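Local structure of arginine kinase (Cydia pomonella granulosis virus, 6VVG) at residues Asp92-Gly97 / Asn146-Arg151. The protein probably acts as a viral serine/threonine protein kinase, despite the name arginine kinase, and binds adenine nucleotide in the cleft between its two lobes. Sequence-based numbering, arbitrary orientation.
Sequences DYVSDG and NLLYDR. With AMP (adenosine monophosphate), chain C.
Ser95 and Asp150 form the side-chain hydrogen bond between the hinge, 92-97, and the segment that carries strand 147-148 of the C-terminal lobe. Ser95 OG donates to Asp150 OD2 over 2.8 Å, reaching the anti lone pair of that oxygen. With OG anti to its own backbone N (chi1 179°), the hydroxyl also accepts from Gly97 N at 3.3 Å, closing an ST turn. Asp150 OD2 is shared with Lys153 in a salt bridge that probably eases the repulsion from Asp96, whose OD1 lies 4.5 Å from Asp150 OD2.

The backbone supplies a second bond: Tyr149 N donates to Gly97 O at 2.9 Å. It is nearly straight at the hydrogen (160°), yet the donor sits above the carbonyl plane, 59° out of it.

Apolar contact is concentrated where Val94 and Leu148 cross at about a right angle, Val94 CG2 meeting Leu148 CD1 at 3.6 Å. The same leucine methyl packs against the adenine at AMP C6, while the Tyr93 ring has AMP C2 over the centre of one face.

Polar recognition of the base is by hinge backbone, as is usual in protein kinases, Val94 N donating to AMP N1 at 3.2 Å and Asp92 O weakly accepting from N6. The chemistry thus implies a hinge tied to the C-terminal lobe through Ser95 and Gly97 beside the adenine site, with Leu148 forming part of the pocket's floor.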
loop_
_atom_site.group_PDB
_atom_site.type_symbol
_atom_site.label_atom_id
_atom_site.label_comp_id
_atom_site.label_asym_id
_atom_site.label_seq_id
_atom_site.Cartn_x
_atom_site.Cartn_y
_atom_site.Cartn_z
ATOM N N ASP A 92 -5.681 14.683 12.773
ATOM C CA ASP A 92 -6.687 15.268 13.645
ATOM C C ASP A 92 -6.647 14.614 15.023
ATOM O O ASP A 92 -6.299 13.438 15.165
ATOM C CB ASP A 92 -8.086 15.091 13.051
ATOM C CG ASP A 92 -8.430 16.140 12.015
ATOM O OD1 ASP A 92 -7.868 17.253 12.067
ATOM O OD2 ASP A 92 -9.280 15.848 11.148
ATOM N N TYR A 93 -7.002 15.395 16.044
ATOM C CA TYR A 93 -7.406 14.865 17.342
ATOM C C TYR A 93 -8.919 14.685 17.298
ATOM O O TYR A 93 -9.649 15.662 17.113
ATOM C CB TYR A 93 -7.002 15.812 18.475
ATOM C CG TYR A 93 -7.300 15.283 19.865
ATOM C CD1 TYR A 93 -8.606 15.186 20.328
ATOM C CD2 TYR A 93 -6.275 14.877 20.711
ATOM C CE1 TYR A 93 -8.884 14.698 21.591
ATOM C CE2 TYR A 93 -6.544 14.391 21.978
ATOM C CZ TYR A 93 -7.850 14.304 22.411
ATOM O OH TYR A 93 -8.127 13.821 23.671
ATOM N N VAL A 94 -9.392 13.448 17.452
ATOM C CA VAL A 94 -10.809 13.156 17.296
ATOM C C VAL A 94 -11.496 12.835 18.618
ATOM O O VAL A 94 -12.687 13.137 18.766
ATOM C CB VAL A 94 -11.031 12.014 16.281
ATOM C CG1 VAL A 94 -10.560 12.431 14.890
ATOM C CG2 VAL A 94 -10.322 10.749 16.741
ATOM N N SER A 95 -10.800 12.226 19.575
ATOM C CA SER A 95 -11.451 11.843 20.821
ATOM C C SER A 95 -10.403 11.495 21.864
ATOM O O SER A 95 -9.285 11.087 21.534
ATOM C CB SER A 95 -12.395 10.653 20.609
ATOM O OG SER A 95 -13.020 10.260 21.820
ATOM N N ASP A 96 -10.791 11.653 23.129
ATOM C CA ASP A 96 -9.943 11.305 24.258
ATOM C C ASP A 96 -10.125 9.865 24.722
ATOM O O ASP A 96 -9.290 9.367 25.485
ATOM C CB ASP A 96 -10.228 12.241 25.440
ATOM C CG ASP A 96 -11.642 12.084 25.982
ATOM O OD1 ASP A 96 -12.595 12.225 25.191
ATOM O OD2 ASP A 96 -11.806 11.817 27.194
ATOM N N GLY A 97 -11.193 9.186 24.292
ATOM C CA GLY A 97 -11.536 7.880 24.805
ATOM C C GLY A 97 -11.459 6.791 23.745
ATOM O O GLY A 97 -11.267 7.055 22.552
ATOM N N ASN A 146 -7.593 0.665 19.688
ATOM C CA ASN A 146 -7.510 1.346 18.403
ATOM C C ASN A 146 -8.879 1.768 17.877
ATOM O O ASN A 146 -9.009 2.085 16.690
ATOM C CB ASN A 146 -6.803 0.457 17.381
ATOM C CG ASN A 146 -5.319 0.338 17.645
ATOM O OD1 ASN A 146 -4.731 1.185 18.314
ATOM N ND2 ASN A 146 -4.703 -0.716 17.121
ATOM N N LEU A 147 -9.897 1.778 18.731
ATOM C CA LEU A 147 -11.252 2.189 18.368
ATOM C C LEU A 147 -11.623 3.330 19.312
ATOM O O LEU A 147 -12.110 3.105 20.424
ATOM C CB LEU A 147 -12.223 1.017 18.457
ATOM C CG LEU A 147 -11.796 -0.165 17.582
ATOM C CD1 LEU A 147 -12.688 -1.375 17.784
ATOM C CD2 LEU A 147 -11.774 0.238 16.102
ATOM N N LEU A 148 -11.364 4.558 18.872
ATOM C CA LEU A 148 -11.623 5.736 19.688
ATOM C C LEU A 148 -13.119 6.029 19.724
ATOM O O LEU A 148 -13.819 5.876 18.720
ATOM C CB LEU A 148 -10.855 6.938 19.140
ATOM C CG LEU A 148 -9.399 6.685 18.736
ATOM C CD1 LEU A 148 -8.682 7.991 18.387
ATOM C CD2 LEU A 148 -8.644 5.934 19.834
ATOM N N TYR A 149 -13.602 6.448 20.894
ATOM C CA TYR A 149 -15.027 6.618 21.154
ATOM C C TYR A 149 -15.179 7.325 22.495
ATOM O O TYR A 149 -14.462 7.009 23.447
ATOM C CB TYR A 149 -15.745 5.255 21.168
ATOM C CG TYR A 149 -17.242 5.302 21.407
ATOM C CD1 TYR A 149 -17.758 5.395 22.691
ATOM C CD2 TYR A 149 -18.139 5.230 20.347
ATOM C CE1 TYR A 149 -19.122 5.431 22.915
ATOM C CE2 TYR A 149 -19.506 5.265 20.562
ATOM C CZ TYR A 149 -19.991 5.365 21.849
ATOM O OH TYR A 149 -21.350 5.399 22.070
ATOM N N ASP A 150 -16.095 8.290 22.555
ATOM C CA ASP A 150 -16.436 8.972 23.797
ATOM C C ASP A 150 -17.950 9.112 23.862
ATOM O O ASP A 150 -18.638 9.082 22.840
ATOM C CB ASP A 150 -15.752 10.342 23.900
ATOM C CG ASP A 150 -16.216 11.306 22.834
ATOM O OD1 ASP A 150 -17.305 11.890 23.003
ATOM O OD2 ASP A 150 -15.488 11.487 21.834
ATOM N N ARG A 151 -18.473 9.250 25.074
ATOM C CA ARG A 151 -19.915 9.218 25.258
ATOM C C ARG A 151 -20.594 10.537 24.962
ATOM O O ARG A 151 -21.813 10.648 25.131
ATOM C CB ARG A 151 -20.256 8.804 26.680
ATOM C CG ARG A 151 -19.691 9.728 27.841
ATOM C CD ARG A 151 -19.785 8.880 29.135
ATOM N NE ARG A 151 -19.712 9.669 30.357
ATOM C CZ ARG A 151 -20.163 9.262 31.536
ATOM N NH1 ARG A 151 -20.717 8.065 31.651
ATOM N NH2 ARG A 151 -20.044 10.043 32.604
HETATM P P AMP C . -1.978 5.201 18.395
HETATM O O1P AMP C . -1.746 3.825 18.979
HETATM O O2P AMP C . -3.460 5.360 18.157
HETATM O O3P AMP C . -1.054 5.367 17.213
HETATM O "O5'" AMP C . -1.559 6.310 19.458
HETATM C "C5'" AMP C . -1.483 6.004 20.842
HETATM C "C4'" AMP C . -2.659 6.562 21.607
HETATM O "O4'" AMP C . -2.781 7.991 21.364
HETATM C "C3'" AMP C . -4.029 6.016 21.233
HETATM O "O3'" AMP C . -4.294 4.744 21.802
HETATM C "C2'" AMP C . -4.952 7.116 21.734
HETATM O "O2'" AMP C . -5.073 7.069 23.148
HETATM C "C1'" AMP C . -4.147 8.358 21.350
HETATM N N9 AMP C . -4.490 8.811 19.990
HETATM C C8 AMP C . -3.959 8.295 18.879
HETATM N N7 AMP C . -4.499 8.922 17.833
HETATM C C5 AMP C . -5.370 9.827 18.302
HETATM C C6 AMP C . -6.185 10.726 17.655
HETATM N N6 AMP C . -6.398 11.025 16.253
HETATM N N1 AMP C . -6.974 11.530 18.352
HETATM C C2 AMP C . -6.973 11.461 19.705
HETATM N N3 AMP C . -6.173 10.576 20.346
HETATM C C4 AMP C . -5.372 9.759 19.635
#